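Local coordinates for protein cysteine synthase (PDB 5XEM) that uses pyridoxal 5'-phosphate to produce hydrogen sulfide, and probably also makes L-cysteine from O-acetyl-L-serine and hydrogen sulfide, at residues A[147-153]-A[232-236]. Numbering follows the deposited sequence.
Sequences FTNVNNP and IPAVY
Val235 lays its two methyls over the bend of 147-153: CG1 lies 3.5 Å from Asn149 O and 3.7 Å from both Thr148 C and Pro153 CD, while CG2 comes within 3.9 Å of Asn152 ND2. A short, beta-branched side chain (chi1 m) suits a hollow walled by backbone and a proline ring. It is presented by a type I turn from Pro233 to Tyr236, with Ala234 (phi/psi -59/-30) and Val235 (-80/-7) at the corners and Tyr236 N to Pro233 O at 3.2 Å closing it. The CA atoms come closest at Phe147-Pro233 (5.4 Å) and Thr148-Ala234 (5.2 Å). Phe147 O takes a weak hydrogen bond from Val235 N (3.3 Å, 149°) and one from a water (3.3 Å) that accepts from Ala234 N at 2.9 Å. Pro233 CG meets the edge of the Phe147 ring, 4.4 Å from CD1. Beyond the bend, Asn149 OD1 accepts from Asn151 N (2.9 Å), a capping bond at the turn leading into helix 151-167; ND2 of Asn149 donates to Pro144 O. Asn152 bonds through ND2 to Gln146 O and to OG1 of Thr181, a cofactor-binding residue. In this fold type II PLP enzyme, the turn, from the loop between helix 211-214 and strand 245-247, packs on 147-153, whose Phe147 borders the bound lanthionine. Apolar packing, a weak direct bond and a water bridge imply shape complementarity more than strong polar pairing.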
ATOM      1  N   PHE A 147       0.097 -22.843   9.189  1.00 11.19           N
ATOM      2  CA  PHE A 147       1.089 -23.484  10.057  1.00 12.28           C
ATOM      3  C   PHE A 147       1.572 -24.847   9.564  1.00 12.30           C
ATOM      4  O   PHE A 147       2.693 -25.245   9.869  1.00 12.60           O
ATOM      5  CB  PHE A 147       0.534 -23.583  11.476  1.00 12.63           C
ATOM      6  CG  PHE A 147       0.126 -22.263  12.017  1.00 13.31           C
ATOM      7  CD1 PHE A 147       1.090 -21.401  12.503  1.00 14.49           C
ATOM      8  CD2 PHE A 147      -1.203 -21.841  11.970  1.00 14.04           C
ATOM      9  CE1 PHE A 147       0.732 -20.143  12.960  1.00 14.72           C
ATOM     10  CE2 PHE A 147      -1.555 -20.567  12.414  1.00 14.04           C
ATOM     11  CZ  PHE A 147      -0.584 -19.734  12.913  1.00 14.71           C
ATOM     12  N   THR A 148       0.721 -25.541   8.806  1.00 12.91           N
ATOM     13  CA  THR A 148       0.993 -26.921   8.375  1.00 12.96           C
ATOM     14  C   THR A 148       0.967 -27.113   6.851  1.00 13.03           C
ATOM     15  O   THR A 148       1.464 -28.117   6.342  1.00 12.22           O
ATOM     16  CB  THR A 148      -0.045 -27.851   9.001  1.00 13.41           C
ATOM     17  OG1 THR A 148      -1.346 -27.576   8.444  1.00 15.68           O
ATOM     18  CG2 THR A 148      -0.097 -27.620  10.513  1.00 13.15           C
ATOM     19  N   ASN A 149       0.400 -26.152   6.122  1.00 12.52           N
ATOM     20  CA  ASN A 149       0.178 -26.303   4.683  1.00 12.75           C
ATOM     21  C   ASN A 149       1.454 -26.067   3.913  1.00 12.73           C
ATOM     22  O   ASN A 149       1.992 -24.956   3.906  1.00 12.16           O
ATOM     23  CB  ASN A 149      -0.926 -25.335   4.244  1.00 12.22           C
ATOM     24  CG  ASN A 149      -1.487 -25.625   2.858  1.00 12.17           C
ATOM     25  OD1 ASN A 149      -0.781 -26.072   1.964  1.00 12.83           O
ATOM     26  ND2 ASN A 149      -2.780 -25.342   2.675  1.00 11.03           N
ATOM     27  N   VAL A 150       1.957 -27.100   3.230  1.00 12.84           N
ATOM     28  CA  VAL A 150       3.209 -26.917   2.471  1.00 13.38           C
ATOM     29  C   VAL A 150       3.114 -25.888   1.369  1.00 12.20           C
ATOM     30  O   VAL A 150       4.135 -25.386   0.921  1.00 11.86           O
ATOM     31  CB  VAL A 150       3.789 -28.216   1.872  1.00 14.72           C
ATOM     32  CG1 VAL A 150       4.070 -29.203   2.997  1.00 16.25           C
ATOM     33  CG2 VAL A 150       2.868 -28.784   0.816  1.00 14.60           C
ATOM     34  N   ASN A 151       1.905 -25.545   0.950  1.00 12.90           N
ATOM     35  CA  ASN A 151       1.732 -24.491  -0.044  1.00 12.82           C
ATOM     36  C   ASN A 151       2.123 -23.094   0.455  1.00 13.09           C
ATOM     37  O   ASN A 151       2.250 -22.156  -0.361  1.00 13.12           O
ATOM     38  CB  ASN A 151       0.320 -24.492  -0.610  1.00 12.80           C
ATOM     39  CG  ASN A 151       0.049 -25.709  -1.473  1.00 12.82           C
ATOM     40  OD1 ASN A 151       0.891 -26.061  -2.303  1.00 13.88           O
ATOM     41  ND2 ASN A 151      -1.076 -26.382  -1.244  1.00 12.82           N
ATOM     42  N   ASN A 152       2.279 -22.942   1.772  1.00 11.76           N
ATOM     43  CA  ASN A 152       2.912 -21.733   2.337  1.00 11.46           C
ATOM     44  C   ASN A 152       4.396 -21.640   1.889  1.00 11.73           C
ATOM     45  O   ASN A 152       4.739 -20.820   1.015  1.00 10.51           O
ATOM     46  CB  ASN A 152       2.634 -21.703   3.866  1.00 11.06           C
ATOM     47  CG  ASN A 152       3.442 -20.691   4.626  1.00 10.93           C
ATOM     48  OD1 ASN A 152       4.302 -19.975   4.083  1.00 10.36           O
ATOM     49  ND2 ASN A 152       3.177 -20.642   5.939  1.00 10.27           N
ATOM     50  N   PRO A 153       5.277 -22.516   2.399  1.00 11.93           N
ATOM     51  CA  PRO A 153       6.665 -22.415   1.911  1.00 12.63           C
ATOM     52  C   PRO A 153       6.821 -22.623   0.399  1.00 13.24           C
ATOM     53  O   PRO A 153       7.681 -21.981  -0.230  1.00 12.63           O
ATOM     54  CB  PRO A 153       7.425 -23.488   2.709  1.00 12.61           C
ATOM     55  CG  PRO A 153       6.386 -24.359   3.293  1.00 12.01           C
ATOM     56  CD  PRO A 153       5.127 -23.536   3.446  1.00 12.36           C
ATOM     57  N   ILE A 232       6.976 -25.534  17.501  1.00 17.10           N
ATOM     58  CA  ILE A 232       7.497 -25.048  16.229  1.00 17.38           C
ATOM     59  C   ILE A 232       6.601 -25.504  15.069  1.00 17.15           C
ATOM     60  O   ILE A 232       6.296 -26.677  14.951  1.00 17.36           O
ATOM     61  CB  ILE A 232       8.956 -25.517  16.017  1.00 18.57           C
ATOM     62  CG1 ILE A 232       9.848 -24.982  17.139  1.00 18.50           C
ATOM     63  CG2 ILE A 232       9.494 -25.052  14.670  1.00 17.32           C
ATOM     64  CD1 ILE A 232      11.232 -25.587  17.166  1.00 20.37           C
ATOM     65  N   PRO A 233       6.146 -24.572  14.212  1.00 15.61           N
ATOM     66  CA  PRO A 233       5.247 -24.988  13.118  1.00 14.90           C
ATOM     67  C   PRO A 233       5.879 -25.983  12.149  1.00 14.44           C
ATOM     68  O   PRO A 233       7.065 -25.937  11.934  1.00 14.11           O
ATOM     69  CB  PRO A 233       4.917 -23.668  12.399  1.00 14.98           C
ATOM     70  CG  PRO A 233       5.259 -22.601  13.399  1.00 15.21           C
ATOM     71  CD  PRO A 233       6.436 -23.132  14.165  1.00 15.34           C
ATOM     72  N   ALA A 234       5.068 -26.883  11.585  1.00 14.39           N
ATOM     73  CA  ALA A 234       5.538 -27.908  10.662  1.00 14.42           C
ATOM     74  C   ALA A 234       6.217 -27.326   9.432  1.00 14.75           C
ATOM     75  O   ALA A 234       7.120 -27.943   8.861  1.00 15.16           O
ATOM     76  CB  ALA A 234       4.354 -28.785  10.227  1.00 15.00           C
ATOM     77  N   VAL A 235       5.800 -26.136   9.005  1.00 13.95           N
ATOM     78  CA  VAL A 235       6.382 -25.523   7.810  1.00 13.08           C
ATOM     79  C   VAL A 235       7.732 -24.832   8.005  1.00 13.62           C
ATOM     80  O   VAL A 235       8.334 -24.416   7.033  1.00 13.31           O
ATOM     81  CB  VAL A 235       5.405 -24.535   7.115  1.00 12.68           C
ATOM     82  CG1 VAL A 235       4.187 -25.307   6.607  1.00 12.07           C
ATOM     83  CG2 VAL A 235       4.999 -23.409   8.065  1.00 11.92           C
ATOM     84  N   TYR A 236       8.208 -24.716   9.247  1.00 14.55           N
ATOM     85  CA  TYR A 236       9.538 -24.215   9.508  1.00 14.49           C
ATOM     86  C   TYR A 236      10.541 -25.341   9.328  1.00 16.02           C
ATOM     87  O   TYR A 236      10.386 -26.418   9.935  1.00 15.41           O
ATOM     88  CB  TYR A 236       9.647 -23.667  10.938  1.00 14.65           C
ATOM     89  CG  TYR A 236      11.033 -23.227  11.287  1.00 14.88           C
ATOM     90  CD1 TYR A 236      11.592 -22.105  10.701  1.00 15.11           C
ATOM     91  CD2 TYR A 236      11.838 -23.976  12.179  1.00 14.83           C
ATOM     92  CE1 TYR A 236      12.869 -21.705  11.009  1.00 15.65           C
ATOM     93  CE2 TYR A 236      13.124 -23.583  12.474  1.00 15.99           C
ATOM     94  CZ  TYR A 236      13.648 -22.455  11.886  1.00 16.12           C
ATOM     95  OH  TYR A 236      14.935 -22.040  12.171  1.00 16.26           O
TER
HETATM   96  O   HOH W   1       2.397 -26.823  12.751  1.00 19.01           O